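Local coordinates for protein DNA polymerase III subunit beta (Helicobacter pylori 26695, PDB 4S3I) that tethers DNA polymerases and other proteins to DNA and so confers processivity in replication, at residues S51-K56 against K203-E208; P125-E130 against I197-P202; L225-I228 against H233-F236. All coordinates share one frame; numbering follows the deposited sequence.

Contact 1. Residues S51-K56 against K203-E208; sequences SDIGLK and KRALLE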
loop_
_atom_site.group_PDB
_atom_site.type_symbol
_atom_site.label_atom_id
_atom_site.label_comp_id
_atom_site.label_asym_id
_atom_site.label_seq_id
_atom_site.Cartn_x
_atom_site.Cartn_y
_atom_site.Cartn_z
ATOM N N SER A 51 -30.066 -6.644 -0.097
ATOM C CA SER A 51 -30.795 -7.489 0.847
ATOM C C SER A 51 -29.992 -7.771 2.128
ATOM O O SER A 51 -30.568 -7.998 3.193
ATOM C CB SER A 51 -31.183 -8.813 0.177
ATOM O OG SER A 51 -30.021 -9.522 -0.234
ATOM N N ASP A 52 -28.666 -7.744 2.024
ATOM C CA ASP A 52 -27.806 -8.231 3.099
ATOM C C ASP A 52 -27.259 -7.138 4.026
ATOM O O ASP A 52 -27.022 -7.377 5.213
ATOM C CB ASP A 52 -26.630 -9.014 2.502
ATOM C CG ASP A 52 -27.074 -10.191 1.645
ATOM O OD1 ASP A 52 -28.200 -10.164 1.106
ATOM O OD2 ASP A 52 -26.276 -11.145 1.506
ATOM N N ILE A 53 -27.043 -5.945 3.482
ATOM C CA ILE A 53 -26.357 -4.892 4.222
ATOM C C ILE A 53 -26.609 -3.545 3.556
ATOM O O ILE A 53 -26.925 -3.491 2.360
ATOM C CB ILE A 53 -24.836 -5.175 4.276
ATOM C CG1 ILE A 53 -24.137 -4.266 5.279
ATOM C CG2 ILE A 53 -24.201 -5.021 2.894
ATOM C CD1 ILE A 53 -22.717 -4.693 5.568
ATOM N N GLY A 54 -26.470 -2.457 4.312
ATOM C CA GLY A 54 -26.720 -1.145 3.752
ATOM C C GLY A 54 -26.415 0.012 4.672
ATOM O O GLY A 54 -26.346 -0.142 5.899
ATOM N N LEU A 55 -26.223 1.174 4.065
ATOM C CA LEU A 55 -25.910 2.398 4.781
ATOM C C LEU A 55 -26.780 3.515 4.228
ATOM O O LEU A 55 -26.885 3.682 3.005
ATOM C CB LEU A 55 -24.443 2.771 4.590
ATOM C CG LEU A 55 -24.051 4.112 5.216
ATOM C CD1 LEU A 55 -24.230 4.061 6.739
ATOM C CD2 LEU A 55 -22.619 4.483 4.838
ATOM N N LYS A 56 -27.406 4.274 5.123
ATOM C CA LYS A 56 -28.134 5.477 4.739
ATOM C C LYS A 56 -27.557 6.652 5.523
ATOM O O LYS A 56 -27.477 6.609 6.754
ATOM C CB LYS A 56 -29.629 5.308 5.031
ATOM C CG LYS A 56 -30.474 6.556 4.834
ATOM C CD LYS A 56 -31.934 6.247 5.174
ATOM C CE LYS A 56 -32.864 7.406 4.835
ATOM N NZ LYS A 56 -34.300 7.016 4.991
ATOM N N LYS A 203 -18.826 -11.031 9.437
ATOM C CA LYS A 203 -17.534 -10.347 9.492
ATOM C C LYS A 203 -17.520 -9.063 8.667
ATOM O O LYS A 203 -17.000 -8.036 9.109
ATOM C CB LYS A 203 -16.416 -11.296 9.036
ATOM C CG LYS A 203 -15.003 -10.683 8.974
ATOM C CD LYS A 203 -14.291 -10.665 10.332
ATOM C CE LYS A 203 -12.797 -10.301 10.198
ATOM N NZ LYS A 203 -11.875 -11.486 10.222
ATOM N N ARG A 204 -18.118 -9.112 7.479
ATOM C CA ARG A 204 -18.139 -7.934 6.614
ATOM C C ARG A 204 -18.794 -6.766 7.331
ATOM O O ARG A 204 -18.276 -5.643 7.316
ATOM C CB ARG A 204 -18.894 -8.217 5.309
ATOM C CG ARG A 204 -18.940 -6.997 4.387
ATOM C CD ARG A 204 -20.019 -7.118 3.332
ATOM N NE ARG A 204 -20.105 -5.917 2.502
ATOM C CZ ARG A 204 -20.874 -5.813 1.423
ATOM N NH1 ARG A 204 -21.617 -6.844 1.045
ATOM N NH2 ARG A 204 -20.896 -4.683 0.722
ATOM N N ALA A 205 -19.931 -7.045 7.969
ATOM C CA ALA A 205 -20.646 -6.034 8.732
ATOM C C ALA A 205 -19.754 -5.497 9.836
ATOM O O ALA A 205 -19.679 -4.280 10.067
ATOM C CB ALA A 205 -21.935 -6.620 9.322
ATOM N N LEU A 206 -19.082 -6.414 10.529
ATOM C CA LEU A 206 -18.147 -6.026 11.594
ATOM C C LEU A 206 -17.145 -4.999 11.073
ATOM O O LEU A 206 -16.964 -3.918 11.651
ATOM C CB LEU A 206 -17.430 -7.268 12.141
ATOM C CG LEU A 206 -16.767 -7.208 13.531
ATOM C CD1 LEU A 206 -16.187 -8.562 13.899
ATOM C CD2 LEU A 206 -15.681 -6.159 13.639
ATOM N N LEU A 207 -16.493 -5.330 9.971
ATOM C CA LEU A 207 -15.470 -4.447 9.428
ATOM C C LEU A 207 -16.049 -3.106 8.977
ATOM O O LEU A 207 -15.449 -2.058 9.211
ATOM C CB LEU A 207 -14.735 -5.151 8.296
ATOM C CG LEU A 207 -13.967 -6.390 8.768
ATOM C CD1 LEU A 207 -13.514 -7.254 7.589
ATOM C CD2 LEU A 207 -12.771 -5.968 9.628
ATOM N N GLU A 208 -17.232 -3.127 8.362
ATOM C CA GLU A 208 -17.887 -1.868 8.016
ATOM C C GLU A 208 -18.232 -1.026 9.250
ATOM O O GLU A 208 -17.996 0.183 9.265
ATOM C CB GLU A 208 -19.137 -2.110 7.145
ATOM C CG GLU A 208 -18.849 -2.808 5.821
ATOM C CD GLU A 208 -17.688 -2.178 5.045
ATOM O OE1 GLU A 208 -17.438 -0.962 5.193
ATOM O OE2 GLU A 208 -17.024 -2.910 4.272
#
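Ile53 is the one residue of 51-56 that packs closely on helix 203-208, and it does so with both branches. CG1 stands anti to the backbone N (chi1 -168°), which sends CD1 across to the helix. There CD1 lies 4.0 Å from Ala205 CA. It is also 4.3 Å from Glu208 CG, about one turn further on. The second branch, CG2, sits over one face of the Arg204 guanidinium, 3.7 Å from Arg204 CZ and nearer the rim of the group than its centre. The Arg204 chain is extended from CG to NE, and this length brings the flat group to the isoleucine. Its polar end is held by Ala21 O, which receives a hydrogen bond from Arg204 NH2.

The side towards Asp52 is looser. Asp52 is exposed, and its OD2 is 6.4 Å from Arg204 NH1. The opposite charges are therefore not in contact, though a weak long-range attraction is possible.

The contact joins a strand of the N-terminal domain of the beta subunit family to a helix of the central domain. Strand 233-238 lies beside 53-60 in the same sheet, and its Phe235 touches both Ile53 and Ala205.

Contact 2. Residues P125-E130 against I197-P202; sequences PKVSIE and ISCILP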
loop_
_atom_site.group_PDB
_atom_site.type_symbol
_atom_site.label_atom_id
_atom_site.label_comp_id
_atom_site.label_asym_id
_atom_site.label_seq_id
_atom_site.Cartn_x
_atom_site.Cartn_y
_atom_site.Cartn_z
ATOM N N PRO A 125 -37.677 -3.496 17.015
ATOM C CA PRO A 125 -36.549 -4.074 17.755
ATOM C C PRO A 125 -37.026 -4.998 18.870
ATOM O O PRO A 125 -38.055 -4.718 19.490
ATOM C CB PRO A 125 -35.855 -2.844 18.360
ATOM C CG PRO A 125 -36.460 -1.632 17.642
ATOM C CD PRO A 125 -37.851 -2.059 17.289
ATOM N N LYS A 126 -36.301 -6.090 19.101
ATOM C CA LYS A 126 -36.568 -6.975 20.231
ATOM C C LYS A 126 -35.537 -6.678 21.299
ATOM O O LYS A 126 -35.728 -6.974 22.474
ATOM C CB LYS A 126 -36.441 -8.441 19.820
ATOM C CG LYS A 126 -37.473 -8.901 18.815
ATOM C CD LYS A 126 -37.494 -10.419 18.717
ATOM C CE LYS A 126 -38.623 -10.893 17.817
ATOM N NZ LYS A 126 -39.028 -12.292 18.127
ATOM N N VAL A 127 -34.422 -6.113 20.869
ATOM C CA VAL A 127 -33.374 -5.742 21.800
ATOM C C VAL A 127 -32.736 -4.449 21.339
ATOM O O VAL A 127 -32.593 -4.206 20.137
ATOM C CB VAL A 127 -32.313 -6.858 21.948
ATOM C CG1 VAL A 127 -31.660 -7.152 20.607
ATOM C CG2 VAL A 127 -31.249 -6.471 22.978
ATOM N N SER A 128 -32.388 -3.596 22.292
ATOM C CA SER A 128 -31.733 -2.354 21.939
ATOM C C SER A 128 -30.803 -1.929 23.056
ATOM O O SER A 128 -31.088 -2.153 24.237
ATOM C CB SER A 128 -32.755 -1.253 21.680
ATOM O OG SER A 128 -33.204 -0.696 22.895
ATOM N N ILE A 129 -29.684 -1.331 22.666
ATOM C CA ILE A 129 -28.788 -0.678 23.601
ATOM C C ILE A 129 -28.334 0.675 23.056
ATOM O O ILE A 129 -28.329 0.912 21.839
ATOM C CB ILE A 129 -27.557 -1.544 23.908
ATOM C CG1 ILE A 129 -26.857 -1.964 22.615
ATOM C CG2 ILE A 129 -27.945 -2.771 24.719
ATOM C CD1 ILE A 129 -25.448 -2.510 22.865
ATOM N N GLU A 130 -27.975 1.558 23.980
ATOM C CA GLU A 130 -27.383 2.838 23.651
ATOM C C GLU A 130 -25.930 2.702 24.062
ATOM O O GLU A 130 -25.641 2.287 25.185
ATOM C CB GLU A 130 -28.063 3.961 24.446
ATOM C CG GLU A 130 -28.747 5.035 23.592
ATOM C CD GLU A 130 -30.024 4.548 22.903
ATOM O OE1 GLU A 130 -30.361 3.351 23.035
ATOM O OE2 GLU A 130 -30.695 5.364 22.230
ATOM N N ILE A 197 -30.938 -13.121 24.366
ATOM C CA ILE A 197 -31.031 -13.041 22.912
ATOM C C ILE A 197 -29.641 -12.931 22.311
ATOM O O ILE A 197 -28.779 -12.202 22.827
ATOM C CB ILE A 197 -31.944 -11.869 22.436
ATOM C CG1 ILE A 197 -31.997 -11.812 20.904
ATOM C CG2 ILE A 197 -31.466 -10.546 23.004
ATOM C CD1 ILE A 197 -32.963 -10.765 20.344
ATOM N N SER A 198 -29.411 -13.676 21.234
ATOM C CA SER A 198 -28.093 -13.701 20.614
ATOM C C SER A 198 -28.157 -13.221 19.178
ATOM O O SER A 198 -29.000 -13.673 18.399
ATOM C CB SER A 198 -27.500 -15.108 20.674
ATOM O OG SER A 198 -27.081 -15.413 21.984
ATOM N N CYS A 199 -27.267 -12.299 18.837
ATOM C CA CYS A 199 -27.168 -11.792 17.474
ATOM C C CYS A 199 -25.801 -12.155 16.919
ATOM O O CYS A 199 -24.779 -11.876 17.556
ATOM C CB CYS A 199 -27.332 -10.269 17.455
ATOM S SG CYS A 199 -28.901 -9.655 18.129
ATOM N N ILE A 200 -25.765 -12.773 15.740
ATOM C CA ILE A 200 -24.485 -13.048 15.098
ATOM C C ILE A 200 -24.302 -12.138 13.886
ATOM O O ILE A 200 -25.012 -12.292 12.879
ATOM C CB ILE A 200 -24.350 -14.519 14.640
ATOM C CG1 ILE A 200 -24.579 -15.486 15.798
ATOM C CG2 ILE A 200 -22.965 -14.761 14.065
ATOM C CD1 ILE A 200 -24.761 -16.952 15.351
ATOM N N LEU A 201 -23.357 -11.205 13.987
ATOM C CA LEU A 201 -23.064 -10.262 12.911
ATOM C C LEU A 201 -21.992 -10.824 11.980
ATOM O O LEU A 201 -20.923 -11.210 12.448
ATOM C CB LEU A 201 -22.515 -8.948 13.457
ATOM C CG LEU A 201 -23.226 -8.005 14.415
ATOM C CD1 LEU A 201 -22.961 -6.586 13.970
ATOM C CD2 LEU A 201 -24.694 -8.253 14.476
ATOM N N PRO A 202 -22.256 -10.825 10.659
ATOM C CA PRO A 202 -21.238 -11.265 9.683
ATOM C C PRO A 202 -19.969 -10.431 9.771
ATOM O O PRO A 202 -20.044 -9.250 10.128
ATOM C CB PRO A 202 -21.907 -11.013 8.328
ATOM C CG PRO A 202 -23.399 -11.011 8.624
ATOM C CD PRO A 202 -23.524 -10.424 10.012
#
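The carbonyl O of Lys126, the residue whose CB rests on Ile197, accepts two hydrogen bonds, both weak, from Ser192 OG and Thr193 OG1. Lys126 and Val127 both face Ser221, which makes a classic beta bulge at the start of strand 127-131.

The contact itself is apolar and centres on Val127 and Ile197. The two side chains meet at a slant. Ile197 uses both of its branches. CD1, at the tip of the longer branch, lies 3.8 Å from Val127 CG1. CG2, the other branch, lies mainly against the rest of the valine, 3.9 Å from Val127 CB and 4.1 Å from Val127 CG2. The valine turns CG1 between its backbone N and carbonyl carbon (chi1 60°), and this methyl also approaches the sulfur of Cys199. That touch is looser, with Val127 CG1 to Cys199 SG at 4.5 Å.

Lys126 adds only the base of its side chain, with CB 4.2 Å from Ile197 CD1. Its outer part leads away and the residue is exposed. Ser198 points away from the contact, so Ile197 and Cys199 on either side of it supply the inward face of their strand.

The two strands are not paired with each other; their side chains pack between two sheets. Strand 127-131 runs between 217-221 and 190-192. Strand 196-202 is the outermost strand, within this chain, of the other sheet. It lies next to 158-164, and at Pro202, the N-cap residue, it leads into helix 203-212.

Contact 3. Residues L225-I228 against H233-F236; sequences LAVI and HTFF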
loop_
_atom_site.group_PDB
_atom_site.type_symbol
_atom_site.label_atom_id
_atom_site.label_comp_id
_atom_site.label_asym_id
_atom_site.label_seq_id
_atom_site.Cartn_x
_atom_site.Cartn_y
_atom_site.Cartn_z
ATOM N N LEU A 225 -32.363 -8.675 11.525
ATOM C CA LEU A 225 -31.432 -7.645 11.099
ATOM C C LEU A 225 -30.890 -6.962 12.345
ATOM O O LEU A 225 -31.536 -6.967 13.399
ATOM C CB LEU A 225 -32.132 -6.598 10.228
ATOM C CG LEU A 225 -32.881 -7.056 8.973
ATOM C CD1 LEU A 225 -33.565 -5.870 8.320
ATOM C CD2 LEU A 225 -31.938 -7.727 7.974
ATOM N N ALA A 226 -29.708 -6.378 12.229
ATOM C CA ALA A 226 -29.238 -5.445 13.239
ATOM C C ALA A 226 -29.121 -4.074 12.589
ATOM O O ALA A 226 -28.647 -3.949 11.451
ATOM C CB ALA A 226 -27.920 -5.880 13.812
ATOM N N VAL A 227 -29.547 -3.050 13.317
ATOM C CA VAL A 227 -29.508 -1.682 12.831
ATOM C C VAL A 227 -28.711 -0.811 13.796
ATOM O O VAL A 227 -28.981 -0.797 14.999
ATOM C CB VAL A 227 -30.939 -1.128 12.658
ATOM C CG1 VAL A 227 -30.908 0.367 12.323
ATOM C CG2 VAL A 227 -31.677 -1.912 11.583
ATOM N N ILE A 228 -27.726 -0.086 13.275
ATOM C CA ILE A 228 -26.918 0.793 14.108
ATOM C C ILE A 228 -27.084 2.230 13.637
ATOM O O ILE A 228 -26.959 2.512 12.440
ATOM C CB ILE A 228 -25.440 0.384 14.062
ATOM C CG1 ILE A 228 -25.277 -1.023 14.637
ATOM C CG2 ILE A 228 -24.577 1.366 14.825
ATOM C CD1 ILE A 228 -23.853 -1.563 14.555
ATOM N N HIS A 233 -25.575 8.522 10.394
ATOM C CA HIS A 233 -25.702 7.241 9.704
ATOM C C HIS A 233 -26.773 6.308 10.252
ATOM O O HIS A 233 -27.003 6.247 11.465
ATOM C CB HIS A 233 -24.373 6.490 9.751
ATOM C CG HIS A 233 -23.224 7.243 9.166
ATOM N ND1 HIS A 233 -23.179 7.621 7.839
ATOM C CD2 HIS A 233 -22.062 7.664 9.717
ATOM C CE1 HIS A 233 -22.043 8.251 7.604
ATOM N NE2 HIS A 233 -21.343 8.291 8.726
ATOM N N THR A 234 -27.417 5.572 9.345
ATOM C CA THR A 234 -28.197 4.398 9.713
ATOM C C THR A 234 -27.616 3.229 8.927
ATOM O O THR A 234 -27.688 3.204 7.698
ATOM C CB THR A 234 -29.689 4.544 9.383
ATOM O OG1 THR A 234 -30.217 5.721 10.014
ATOM C CG2 THR A 234 -30.474 3.305 9.851
ATOM N N PHE A 235 -27.024 2.279 9.641
ATOM C CA PHE A 235 -26.426 1.100 9.047
ATOM C C PHE A 235 -27.285 -0.087 9.412
ATOM O O PHE A 235 -27.825 -0.149 10.532
ATOM C CB PHE A 235 -25.026 0.910 9.631
ATOM C CG PHE A 235 -24.411 -0.437 9.345
ATOM C CD1 PHE A 235 -23.565 -0.600 8.261
ATOM C CD2 PHE A 235 -24.653 -1.533 10.180
ATOM C CE1 PHE A 235 -22.972 -1.836 7.996
ATOM C CE2 PHE A 235 -24.073 -2.773 9.922
ATOM C CZ PHE A 235 -23.227 -2.925 8.823
ATOM N N PHE A 236 -27.422 -1.034 8.489
ATOM C CA PHE A 236 -28.019 -2.322 8.828
ATOM C C PHE A 236 -27.238 -3.494 8.239
ATOM O O PHE A 236 -26.531 -3.357 7.236
ATOM C CB PHE A 236 -29.478 -2.401 8.391
ATOM C CG PHE A 236 -29.661 -2.810 6.951
ATOM C CD1 PHE A 236 -29.805 -4.152 6.602
ATOM C CD2 PHE A 236 -29.703 -1.848 5.946
ATOM C CE1 PHE A 236 -29.966 -4.534 5.262
ATOM C CE2 PHE A 236 -29.881 -2.214 4.617
ATOM C CZ PHE A 236 -30.005 -3.560 4.274
#
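The ring of Phe235 meets Ile228 obliquely, and that of Phe236 meets Leu225 in the same way. Phe235 CD2 is 4.4 Å from Ile228 CB, and Phe236 CD1 is 4.4 Å from Leu225 CD2. The two phenylalanines belong to the second strand of an antiparallel beta hairpin, 225-229 and 233-238, and lie on opposite faces of the sheet.

Val227 and Phe236 form a non-hydrogen-bonded pair on one face. Phe236 CB packs 3.9 Å from Val227 CG2. The other valine methyl turns the opposite way along the strand: Val227 CG1 is 3.9 Å from Thr234 CG2. On this face the Phe236 ring, which touches Leu225 across the hairpin, also makes an edge-to-face pair with Phe120.

Ile228 and Phe235 form the hydrogen-bonded pair, with side chains on the other face. A chi1 of 167° swings the Phe235 ring away from its own backbone N and towards helix 203-212. There Ile228 and Phe235 both pack on Ile209, and Phe235 also touches Leu212. In the sheet the hairpin lies between two further strands, 53-60 beside 233-238 and 217-221 beside 225-229.

Two backbone bonds join the hairpin strands, both within the pair Ile228 and Phe235. Phe235 N bonds to Ile228 O (2.8 Å), and Ile228 N bonds to Phe235 O (2.7 Å). The flanking residues add weaker CA-H...O contacts across the same gap. Phe236 CA approaches Ala226 O at 3.1 Å. Phe235 O, already the acceptor for Ile228 N, also receives such a contact from Val227 CA at 3.2 Å.

In the fold
Contacts 1 and 3 are close neighbours, with centres about 8 Å apart. Their strands 53-60 and 233-238 pair through Gly54 with Phe236 and Lys56 with Thr234. Contact 2 lies about 15 Å from contact 1 and 11 Å from contact 3, centre to centre, and touches the latter through Leu201 and Ala226. All three reach one antiparallel sheet, which includes strands 53-60, 233-238, 225-229 and 127-131. Along the chain contact 2 is nested inside contact 1, and contact 3 follows both. The segments 197-202 and 203-208 of contacts 2 and 1 adjoin in the sequence. The shared sheet thus joins the N-terminal and central domains of the beta subunit family.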